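Side-chain contacts in 11R-lipoxygenase (Gersemia fruticosa, PDB 3VF1), which probably inserts molecular oxygen into polyunsaturated fatty acids with R stereochemistry at carbon 11, as a calcium-dependent dioxygenase using non-heme iron: residues I390-R395 against A577-Q582; K493-L498 against S682-L687; W500-Q505 against K663-N668. One frame throughout, in Å; residues are numbered along the deposited sequence.

Interaction 1: residues I390-R395 against A577-Q582; sequences ITHLLR and AVNFSQ. With FE2 (Fe (II) ion), chain E.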
loop_
_atom_site.group_PDB
_atom_site.type_symbol
_atom_site.label_atom_id
_atom_site.label_comp_id
_atom_site.label_asym_id
_atom_site.label_seq_id
_atom_site.Cartn_x
_atom_site.Cartn_y
_atom_site.Cartn_z
ATOM N N ILE A 390 4.370 -2.741 11.151
ATOM C CA ILE A 390 2.997 -2.339 11.450
ATOM C C ILE A 390 2.460 -1.306 10.463
ATOM O O ILE A 390 1.429 -1.527 9.826
ATOM C CB ILE A 390 2.870 -1.788 12.886
ATOM C CG1 ILE A 390 3.087 -2.917 13.896
ATOM C CG2 ILE A 390 1.503 -1.148 13.095
ATOM C CD1 ILE A 390 3.041 -2.475 15.345
ATOM N N THR A 391 3.155 -0.181 10.338
ATOM C CA THR A 391 2.681 0.911 9.495
ATOM C C THR A 391 2.654 0.527 8.020
ATOM O O THR A 391 1.723 0.881 7.298
ATOM C CB THR A 391 3.550 2.168 9.658
ATOM O OG1 THR A 391 3.561 2.566 11.035
ATOM C CG2 THR A 391 3.010 3.307 8.801
ATOM N N HIS A 392 3.675 -0.194 7.570
ATOM C CA HIS A 392 3.783 -0.533 6.155
ATOM C C HIS A 392 3.174 -1.890 5.825
ATOM O O HIS A 392 2.128 -1.963 5.189
ATOM C CB HIS A 392 5.240 -0.494 5.697
ATOM C CG HIS A 392 5.427 -0.850 4.255
ATOM N ND1 HIS A 392 6.363 -1.766 3.828
ATOM C CD2 HIS A 392 4.788 -0.419 3.141
ATOM C CE1 HIS A 392 6.299 -1.881 2.514
ATOM N NE2 HIS A 392 5.350 -1.075 2.071
ATOM N N LEU A 393 3.824 -2.965 6.256
ATOM C CA LEU A 393 3.401 -4.307 5.865
ATOM C C LEU A 393 1.995 -4.656 6.352
ATOM O O LEU A 393 1.124 -4.982 5.549
ATOM C CB LEU A 393 4.413 -5.350 6.346
ATOM C CG LEU A 393 5.757 -5.309 5.612
ATOM C CD1 LEU A 393 6.742 -6.304 6.212
ATOM C CD2 LEU A 393 5.570 -5.580 4.127
ATOM N N LEU A 394 1.764 -4.586 7.657
ATOM C CA LEU A 394 0.463 -4.968 8.201
ATOM C C LEU A 394 -0.657 -4.032 7.754
ATOM O O LEU A 394 -1.609 -4.458 7.098
ATOM C CB LEU A 394 0.499 -5.009 9.730
ATOM C CG LEU A 394 -0.864 -5.290 10.372
ATOM C CD1 LEU A 394 -1.409 -6.635 9.907
ATOM C CD2 LEU A 394 -0.781 -5.242 11.890
ATOM N N ARG A 395 -0.539 -2.757 8.105
ATOM C CA ARG A 395 -1.651 -1.823 7.965
ATOM C C ARG A 395 -1.927 -1.388 6.524
ATOM O O ARG A 395 -2.956 -0.771 6.251
ATOM C CB ARG A 395 -1.430 -0.603 8.863
ATOM C CG ARG A 395 -1.599 -0.905 10.344
ATOM C CD ARG A 395 -1.487 0.348 11.201
ATOM N NE ARG A 395 -2.539 1.318 10.910
ATOM C CZ ARG A 395 -3.778 1.258 11.392
ATOM N NH1 ARG A 395 -4.147 0.264 12.191
ATOM N NH2 ARG A 395 -4.659 2.195 11.068
ATOM N N ALA A 577 2.731 7.176 0.992
ATOM C CA ALA A 577 3.330 8.050 1.994
ATOM C C ALA A 577 4.349 7.313 2.858
ATOM O O ALA A 577 5.380 7.873 3.227
ATOM C CB ALA A 577 2.246 8.667 2.866
ATOM N N VAL A 578 4.058 6.055 3.174
ATOM C CA VAL A 578 4.906 5.280 4.072
ATOM C C VAL A 578 5.820 4.306 3.330
ATOM O O VAL A 578 6.571 3.565 3.958
ATOM C CB VAL A 578 4.063 4.470 5.076
ATOM C CG1 VAL A 578 2.985 5.350 5.701
ATOM C CG2 VAL A 578 3.439 3.258 4.400
ATOM N N ASN A 579 5.759 4.302 2.002
ATOM C CA ASN A 579 6.552 3.363 1.212
ATOM C C ASN A 579 7.623 4.051 0.366
ATOM O O ASN A 579 8.811 3.773 0.513
ATOM C CB ASN A 579 5.637 2.522 0.317
ATOM C CG ASN A 579 6.361 1.355 -0.332
ATOM O OD1 ASN A 579 6.218 0.203 0.090
ATOM N ND2 ASN A 579 7.131 1.644 -1.371
ATOM N N PHE A 580 7.204 4.954 -0.515
ATOM C CA PHE A 580 8.128 5.576 -1.461
ATOM C C PHE A 580 8.936 6.706 -0.831
ATOM O O PHE A 580 9.799 7.298 -1.480
ATOM C CB PHE A 580 7.372 6.075 -2.694
ATOM C CG PHE A 580 6.729 4.974 -3.483
ATOM C CD1 PHE A 580 7.490 4.154 -4.297
ATOM C CD2 PHE A 580 5.367 4.753 -3.402
ATOM C CE1 PHE A 580 6.903 3.133 -5.018
ATOM C CE2 PHE A 580 4.772 3.734 -4.120
ATOM C CZ PHE A 580 5.542 2.922 -4.929
ATOM N N SER A 581 8.655 6.995 0.436
ATOM C CA SER A 581 9.424 7.976 1.190
ATOM C C SER A 581 10.569 7.304 1.944
ATOM O O SER A 581 11.312 7.962 2.675
ATOM C CB SER A 581 8.515 8.692 2.185
ATOM O OG SER A 581 7.938 7.766 3.090
ATOM N N GLN A 582 10.712 5.996 1.758
ATOM C CA GLN A 582 11.650 5.204 2.551
ATOM C C GLN A 582 13.119 5.487 2.248
ATOM O O GLN A 582 13.976 5.267 3.099
ATOM C CB GLN A 582 11.371 3.712 2.368
ATOM C CG GLN A 582 10.236 3.190 3.226
ATOM C CD GLN A 582 10.045 1.695 3.084
ATOM O OE1 GLN A 582 10.271 0.936 4.024
ATOM N NE2 GLN A 582 9.624 1.265 1.902
HETATM FE FE FE2 E . 4.813 -1.572 -0.089
HETATM O O HOH W 1 7.041 -2.078 -0.629
#

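Interaction 2: residues K493-L498 against S682-L687; sequences KDDALL and SPYTWL. With FRU (beta-D-fructofuranose), chain C.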
loop_
_atom_site.group_PDB
_atom_site.type_symbol
_atom_site.label_atom_id
_atom_site.label_comp_id
_atom_site.label_asym_id
_atom_site.label_seq_id
_atom_site.Cartn_x
_atom_site.Cartn_y
_atom_site.Cartn_z
ATOM N N LYS A 493 -0.287 15.368 7.193
ATOM C CA LYS A 493 -1.666 15.521 7.643
ATOM C C LYS A 493 -2.460 16.425 6.708
ATOM O O LYS A 493 -3.591 16.110 6.346
ATOM C CB LYS A 493 -1.699 16.071 9.070
ATOM C CG LYS A 493 -3.079 16.505 9.546
ATOM C CD LYS A 493 -3.314 17.995 9.350
ATOM C CE LYS A 493 -2.379 18.827 10.215
ATOM N NZ LYS A 493 -2.634 20.286 10.094
ATOM N N ASP A 494 -1.865 17.547 6.316
ATOM C CA ASP A 494 -2.538 18.494 5.434
ATOM C C ASP A 494 -2.853 17.862 4.081
ATOM O O ASP A 494 -3.966 17.997 3.567
ATOM C CB ASP A 494 -1.680 19.743 5.230
ATOM C CG ASP A 494 -1.576 20.591 6.483
ATOM O OD1 ASP A 494 -2.507 20.549 7.312
ATOM O OD2 ASP A 494 -0.564 21.306 6.637
ATOM N N ASP A 495 -1.873 17.171 3.511
ATOM C CA ASP A 495 -2.027 16.582 2.185
ATOM C C ASP A 495 -2.945 15.365 2.210
ATOM O O ASP A 495 -3.783 15.193 1.325
ATOM C CB ASP A 495 -0.662 16.193 1.614
ATOM C CG ASP A 495 0.262 17.388 1.448
ATOM O OD1 ASP A 495 -0.249 18.523 1.319
ATOM O OD2 ASP A 495 1.498 17.195 1.447
ATOM N N ALA A 496 -2.783 14.520 3.223
ATOM C CA ALA A 496 -3.603 13.322 3.358
ATOM C C ALA A 496 -5.081 13.674 3.524
ATOM O O ALA A 496 -5.955 12.950 3.050
ATOM C CB ALA A 496 -3.121 12.484 4.534
ATOM N N LEU A 497 -5.358 14.787 4.197
ATOM C CA LEU A 497 -6.735 15.200 4.444
ATOM C C LEU A 497 -7.390 15.767 3.185
ATOM O O LEU A 497 -8.600 15.638 3.001
ATOM C CB LEU A 497 -6.801 16.221 5.583
ATOM C CG LEU A 497 -6.648 15.654 6.996
ATOM C CD1 LEU A 497 -6.675 16.772 8.027
ATOM C CD2 LEU A 497 -7.736 14.633 7.292
ATOM N N LEU A 498 -6.594 16.392 2.324
ATOM C CA LEU A 498 -7.097 16.872 1.044
ATOM C C LEU A 498 -7.465 15.690 0.154
ATOM O O LEU A 498 -8.519 15.680 -0.481
ATOM C CB LEU A 498 -6.049 17.734 0.337
ATOM C CG LEU A 498 -5.736 19.099 0.953
ATOM C CD1 LEU A 498 -4.633 19.785 0.165
ATOM C CD2 LEU A 498 -6.981 19.971 1.003
ATOM N N SER A 682 13.803 20.801 1.771
ATOM C CA SER A 682 13.312 19.430 1.758
ATOM C C SER A 682 11.785 19.411 1.755
ATOM O O SER A 682 11.158 19.189 2.791
ATOM C CB SER A 682 13.842 18.664 2.970
ATOM O OG SER A 682 13.450 17.303 2.916
ATOM N N PRO A 683 11.178 19.649 0.584
ATOM C CA PRO A 683 9.717 19.665 0.473
ATOM C C PRO A 683 9.099 18.287 0.690
ATOM O O PRO A 683 9.715 17.275 0.356
ATOM C CB PRO A 683 9.483 20.123 -0.969
ATOM C CG PRO A 683 10.721 19.734 -1.696
ATOM C CD PRO A 683 11.832 19.906 -0.711
ATOM N N TYR A 684 7.895 18.254 1.253
ATOM C CA TYR A 684 7.159 17.007 1.394
ATOM C C TYR A 684 6.414 16.732 0.091
ATOM O O TYR A 684 5.485 17.456 -0.268
ATOM C CB TYR A 684 6.182 17.082 2.566
ATOM C CG TYR A 684 5.493 15.767 2.849
ATOM C CD1 TYR A 684 6.119 14.784 3.600
ATOM C CD2 TYR A 684 4.223 15.506 2.356
ATOM C CE1 TYR A 684 5.498 13.578 3.857
ATOM C CE2 TYR A 684 3.594 14.304 2.607
ATOM C CZ TYR A 684 4.236 13.343 3.360
ATOM O OH TYR A 684 3.614 12.141 3.612
ATOM N N THR A 685 6.825 15.682 -0.613
ATOM C CA THR A 685 6.375 15.457 -1.983
ATOM C C THR A 685 5.740 14.088 -2.199
ATOM O O THR A 685 5.422 13.721 -3.328
ATOM C CB THR A 685 7.560 15.573 -2.952
ATOM O OG1 THR A 685 8.555 14.599 -2.608
ATOM C CG2 THR A 685 8.175 16.962 -2.879
ATOM N N TRP A 686 5.549 13.337 -1.122
ATOM C CA TRP A 686 5.158 11.938 -1.237
ATOM C C TRP A 686 3.659 11.741 -1.455
ATOM O O TRP A 686 3.216 10.631 -1.748
ATOM C CB TRP A 686 5.624 11.173 0.003
ATOM C CG TRP A 686 7.054 11.445 0.318
ATOM C CD1 TRP A 686 7.545 12.088 1.416
ATOM C CD2 TRP A 686 8.185 11.109 -0.491
ATOM N NE1 TRP A 686 8.916 12.166 1.345
ATOM C CE2 TRP A 686 9.333 11.574 0.183
ATOM C CE3 TRP A 686 8.340 10.459 -1.717
ATOM C CZ2 TRP A 686 10.615 11.404 -0.328
ATOM C CZ3 TRP A 686 9.616 10.292 -2.224
ATOM C CH2 TRP A 686 10.736 10.761 -1.529
ATOM N N LEU A 687 2.882 12.809 -1.317
ATOM C CA LEU A 687 1.442 12.729 -1.536
ATOM C C LEU A 687 0.988 13.632 -2.678
ATOM O O LEU A 687 -0.194 13.931 -2.811
ATOM C CB LEU A 687 0.680 13.060 -0.250
ATOM C CG LEU A 687 0.680 11.949 0.803
ATOM C CD1 LEU A 687 -0.083 12.389 2.040
ATOM C CD2 LEU A 687 0.085 10.666 0.237
HETATM C C1 FRU C . -6.477 20.257 7.703
HETATM C C2 FRU C . -6.505 21.596 8.428
HETATM C C3 FRU C . -6.609 22.757 7.450
HETATM C C4 FRU C . -5.695 23.812 8.036
HETATM C C5 FRU C . -4.685 23.011 8.843
HETATM C C6 FRU C . -4.283 23.775 10.097
HETATM O O1 FRU C . -5.380 20.220 6.819
HETATM O O2 FRU C . -7.622 21.655 9.287
HETATM O O3 FRU C . -7.932 23.232 7.344
HETATM O O4 FRU C . -5.073 24.596 7.047
HETATM O O5 FRU C . -5.302 21.773 9.158
HETATM O O6 FRU C . -2.911 23.604 10.370
HETATM O O HOH W 2 2.953 15.882 -0.812
#

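Interaction 3: residues W500-Q505 against K663-N668; sequences WNVIHQ and KSNLAN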
loop_
_atom_site.group_PDB
_atom_site.type_symbol
_atom_site.label_atom_id
_atom_site.label_comp_id
_atom_site.label_asym_id
_atom_site.label_seq_id
_atom_site.Cartn_x
_atom_site.Cartn_y
_atom_site.Cartn_z
ATOM N N TRP A 500 -8.033 12.518 1.067
ATOM C CA TRP A 500 -9.117 11.749 1.663
ATOM C C TRP A 500 -10.471 12.319 1.251
ATOM O O TRP A 500 -11.356 11.586 0.815
ATOM C CB TRP A 500 -8.995 11.756 3.186
ATOM C CG TRP A 500 -10.145 11.098 3.875
ATOM C CD1 TRP A 500 -11.325 11.678 4.236
ATOM C CD2 TRP A 500 -10.229 9.728 4.285
ATOM N NE1 TRP A 500 -12.140 10.755 4.846
ATOM C CE2 TRP A 500 -11.489 9.551 4.890
ATOM C CE3 TRP A 500 -9.362 8.637 4.200
ATOM C CZ2 TRP A 500 -11.902 8.326 5.408
ATOM C CZ3 TRP A 500 -9.773 7.421 4.715
ATOM C CH2 TRP A 500 -11.032 7.276 5.312
ATOM N N ASN A 501 -10.624 13.632 1.390
ATOM C CA ASN A 501 -11.879 14.298 1.065
ATOM C C ASN A 501 -12.176 14.283 -0.432
ATOM O O ASN A 501 -13.335 14.222 -0.839
ATOM C CB ASN A 501 -11.861 15.738 1.581
ATOM C CG ASN A 501 -12.015 15.817 3.089
ATOM O OD1 ASN A 501 -12.779 15.059 3.686
ATOM N ND2 ASN A 501 -11.288 16.737 3.713
ATOM N N VAL A 502 -11.131 14.340 -1.248
ATOM C CA VAL A 502 -11.295 14.298 -2.698
ATOM C C VAL A 502 -11.648 12.890 -3.165
ATOM O O VAL A 502 -12.441 12.719 -4.091
ATOM C CB VAL A 502 -10.026 14.791 -3.428
ATOM C CG1 VAL A 502 -9.871 14.102 -4.771
ATOM C CG2 VAL A 502 -10.072 16.302 -3.596
ATOM N N ILE A 503 -11.066 11.887 -2.518
ATOM C CA ILE A 503 -11.366 10.497 -2.838
ATOM C C ILE A 503 -12.756 10.123 -2.333
ATOM O O ILE A 503 -13.471 9.354 -2.972
ATOM C CB ILE A 503 -10.333 9.536 -2.223
ATOM C CG1 ILE A 503 -8.996 9.665 -2.952
ATOM C CG2 ILE A 503 -10.829 8.097 -2.304
ATOM C CD1 ILE A 503 -7.859 8.918 -2.285
ATOM N N HIS A 504 -13.136 10.668 -1.183
ATOM C CA HIS A 504 -14.457 10.405 -0.627
ATOM C C HIS A 504 -15.529 10.957 -1.555
ATOM O O HIS A 504 -16.581 10.349 -1.734
ATOM C CB HIS A 504 -14.601 11.034 0.758
ATOM C CG HIS A 504 -15.913 10.742 1.414
ATOM N ND1 HIS A 504 -17.029 11.531 1.230
ATOM C CD2 HIS A 504 -16.292 9.745 2.246
ATOM C CE1 HIS A 504 -18.037 11.034 1.924
ATOM N NE2 HIS A 504 -17.616 9.950 2.550
ATOM N N GLN A 505 -15.255 12.117 -2.143
ATOM C CA GLN A 505 -16.186 12.739 -3.072
ATOM C C GLN A 505 -16.343 11.881 -4.324
ATOM O O GLN A 505 -17.453 11.684 -4.817
ATOM C CB GLN A 505 -15.705 14.140 -3.455
ATOM C CG GLN A 505 -16.694 14.916 -4.303
ATOM C CD GLN A 505 -18.010 15.140 -3.589
ATOM O OE1 GLN A 505 -18.038 15.644 -2.468
ATOM N NE2 GLN A 505 -19.108 14.755 -4.231
ATOM N N LYS A 663 -10.022 13.826 -11.355
ATOM C CA LYS A 663 -8.725 14.262 -11.863
ATOM C C LYS A 663 -8.549 15.774 -11.742
ATOM O O LYS A 663 -7.437 16.262 -11.543
ATOM C CB LYS A 663 -8.553 13.838 -13.324
ATOM C CG LYS A 663 -8.556 12.331 -13.533
ATOM C CD LYS A 663 -8.253 11.959 -14.976
ATOM C CE LYS A 663 -6.828 12.323 -15.361
ATOM N NZ LYS A 663 -6.470 11.812 -16.712
ATOM N N SER A 664 -9.646 16.513 -11.866
ATOM C CA SER A 664 -9.595 17.967 -11.768
ATOM C C SER A 664 -9.346 18.395 -10.325
ATOM O O SER A 664 -8.625 19.359 -10.069
ATOM C CB SER A 664 -10.894 18.587 -12.281
ATOM O OG SER A 664 -10.844 20.004 -12.216
ATOM N N ASN A 665 -9.947 17.675 -9.384
ATOM C CA ASN A 665 -9.745 17.957 -7.971
ATOM C C ASN A 665 -8.327 17.608 -7.535
ATOM O O ASN A 665 -7.754 18.270 -6.672
ATOM C CB ASN A 665 -10.757 17.191 -7.119
ATOM C CG ASN A 665 -12.158 17.756 -7.229
ATOM O OD1 ASN A 665 -12.345 18.912 -7.607
ATOM N ND2 ASN A 665 -13.152 16.944 -6.890
ATOM N N LEU A 666 -7.768 16.563 -8.138
ATOM C CA LEU A 666 -6.397 16.161 -7.857
ATOM C C LEU A 666 -5.420 17.198 -8.392
ATOM O O LEU A 666 -4.436 17.536 -7.734
ATOM C CB LEU A 666 -6.100 14.797 -8.482
ATOM C CG LEU A 666 -6.866 13.613 -7.893
ATOM C CD1 LEU A 666 -6.492 12.326 -8.616
ATOM C CD2 LEU A 666 -6.604 13.487 -6.402
ATOM N N ALA A 667 -5.699 17.701 -9.589
ATOM C CA ALA A 667 -4.855 18.713 -10.208
ATOM C C ALA A 667 -4.782 19.959 -9.330
ATOM O O ALA A 667 -3.764 20.651 -9.307
ATOM C CB ALA A 667 -5.385 19.067 -11.591
ATOM N N ASN A 668 -5.863 20.238 -8.608
ATOM C CA ASN A 668 -5.906 21.394 -7.720
ATOM C C ASN A 668 -5.109 21.144 -6.444
ATOM O O ASN A 668 -4.492 22.059 -5.899
ATOM C CB ASN A 668 -7.352 21.758 -7.380
ATOM C CG ASN A 668 -8.132 22.246 -8.591
ATOM O OD1 ASN A 668 -7.550 22.729 -9.565
ATOM N ND2 ASN A 668 -9.455 22.122 -8.534
HETATM O O HOH W 3 -13.188 14.252 -6.647
#

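Interaction 1: residues I390-R395 against A577-Q582
His392 and Asn579 come together because both hold the same iron(II) ion, one from each segment. Asn579 is the side chain to follow. Its CB lies 4.0 Å from His392 NE2, and CG stands anti to the backbone N (chi1 -169°), which carries the amide past the imidazole toward the metal. From there the amide divides. OD1 binds iron at 2.3 Å; ND2 turns the other way, giving a hydrogen bond to the backbone O of Leu632 and sitting 3.8 Å above the ring plane of Phe580, over the ring's centre. Held by the metal through one atom and by a carbonyl through the other, the amide has little freedom to flip. On the far side of the contact, His392 NE2 reaches the iron at 2.3 Å. It lies 2.5 Å from Asn579 OD1, a closeness of neighbouring ligands and not a hydrogen bond. Imidazole and amide planes are turned 56° from each other, so they do not stack.

Behind the metal the join is apolar. Val578 CG1 meets the methyl CG2 of Thr391 at 3.7 Å, and Val578 CG2 lies 4.1 Å from His392 CD2. Thr391 turns its hydroxyl elsewhere, to Asn266 OD1. The chain around Asn579 is steadied by a type I turn from Asn579 to Gln582, whose NE2 donates to Asn579 O at 3.0 Å.

His397, His575, the terminal carboxylate of Ile698 and a water complete the iron's shell. On the histidine helix a wider pi-type turn, closed by Arg395 N to Ile390 O, encloses His392, and His397 follows it. Three histidines, an asparagine and the C-terminal carboxylate of an isoleucine around one non-heme iron make the characteristic lipoxygenase catalytic site.

Interaction 2: residues K493-L498 against S682-L687
Asp495 sets its carboxylate against the edge of the Tyr684 ring, OD2 lying near the ring plane and 3.3 Å from CD2, with the two flat groups 30° apart. Beside it, Leu687 reaches the helix with one branch: its CD1 comes within 3.9 Å of Ala496 CB and 3.6 Å of Ala496 N.

Water 2 ties the polar parts together. It donates to Asp495 OD2 and to Tyr684 O, each at 3.0 Å, and accepts from Leu687 N, pinning the turning loop to the helix. The other carboxylate oxygen, Asp495 OD1, forms a salt bridge with Arg676, which probably stabilises this buried acid in its charged form.

Away from the loop, the helix carries part of a sugar pocket. Lys493, bent at chi2 (-95°) and chi3 (-65°), curls its NZ back to Asp494 OD1 in a 2.8 Å salt bridge. NZ also donates to fructose O5 at 3.2 Å and to the backbone O of Leu487, while fructose O1 donates to the same Asp494 oxygen. A methionine in place of Lys493 would probably leave Asp494 without its positive mate and fructose O5 without this donor.

Helix 491-514 touches the loop of Tyr684 and Leu687, helix 475-481 (Leu475 against Ala496 and Leu497) and helix 653-676, which supplies Arg676.

Interaction 3: residues W500-Q505 against K663-N668
Val502 has chi1 at 150°, some 30° short of placing CG1 fully anti to the backbone N, and in this setting both methyls face helix 653-676. Leu666 has CG anti to its carbonyl carbon (chi1 -66°) and, with chi2 placing CD1 anti to CA, the other branch, CD2, is the one that comes up to one of them. The two methyls divide the work: Val502 CG1 touches Leu666 CD2 at 3.7 Å, and Val502 CG2 rests 3.7 Å from Asn665 CB, so the asparagine joins the apolar contact through its CB methylene.

Phe662 and Ile669 of the same helix also touch Val502. With Asn665 and Leu666 they occupy the positions i, i+3, i+4 and i+7 round a single residue, the pattern of knobs-into-holes packing, here joining two long helices of the mainly helical lipoxygenase domain.

The amide of Asn665 turns to a water instead. Its ND2 donates to water 3 at 2.7 Å, and that water donates in turn to Val502 O at 3.1 Å, linking the Asn665 side chain to the backbone of the first helix. Leu666 also touches Leu642 and Pro689 in loops. Ile503, next along the first helix, touches Phe662 and Val568 of helix 557-579.

In the fold
Along the chain the six segments come as 390-395, 493-498, 500-505, 577-582, 663-668 and 682-687: interaction 3 is nested inside the loop closed by interaction 2, and interaction 1 crosses both. Interactions 2 and 3 share helix 491-514, their centres about 14 Å apart. Interactions 1 and 2, with centres about 15 Å apart, touch where Trp686 lies against Phe580 and Ser581 and Leu687 meets Ala577. Interactions 1 and 3 lie about 22 Å apart, centre to centre, without touching. Helix 491-514 is tied to helix 653-676 and to the loop beyond it, and that loop packs against 577-582, just after iron-binding His575, in the last part of the chain before the Ile698 carboxylate reaches the metal.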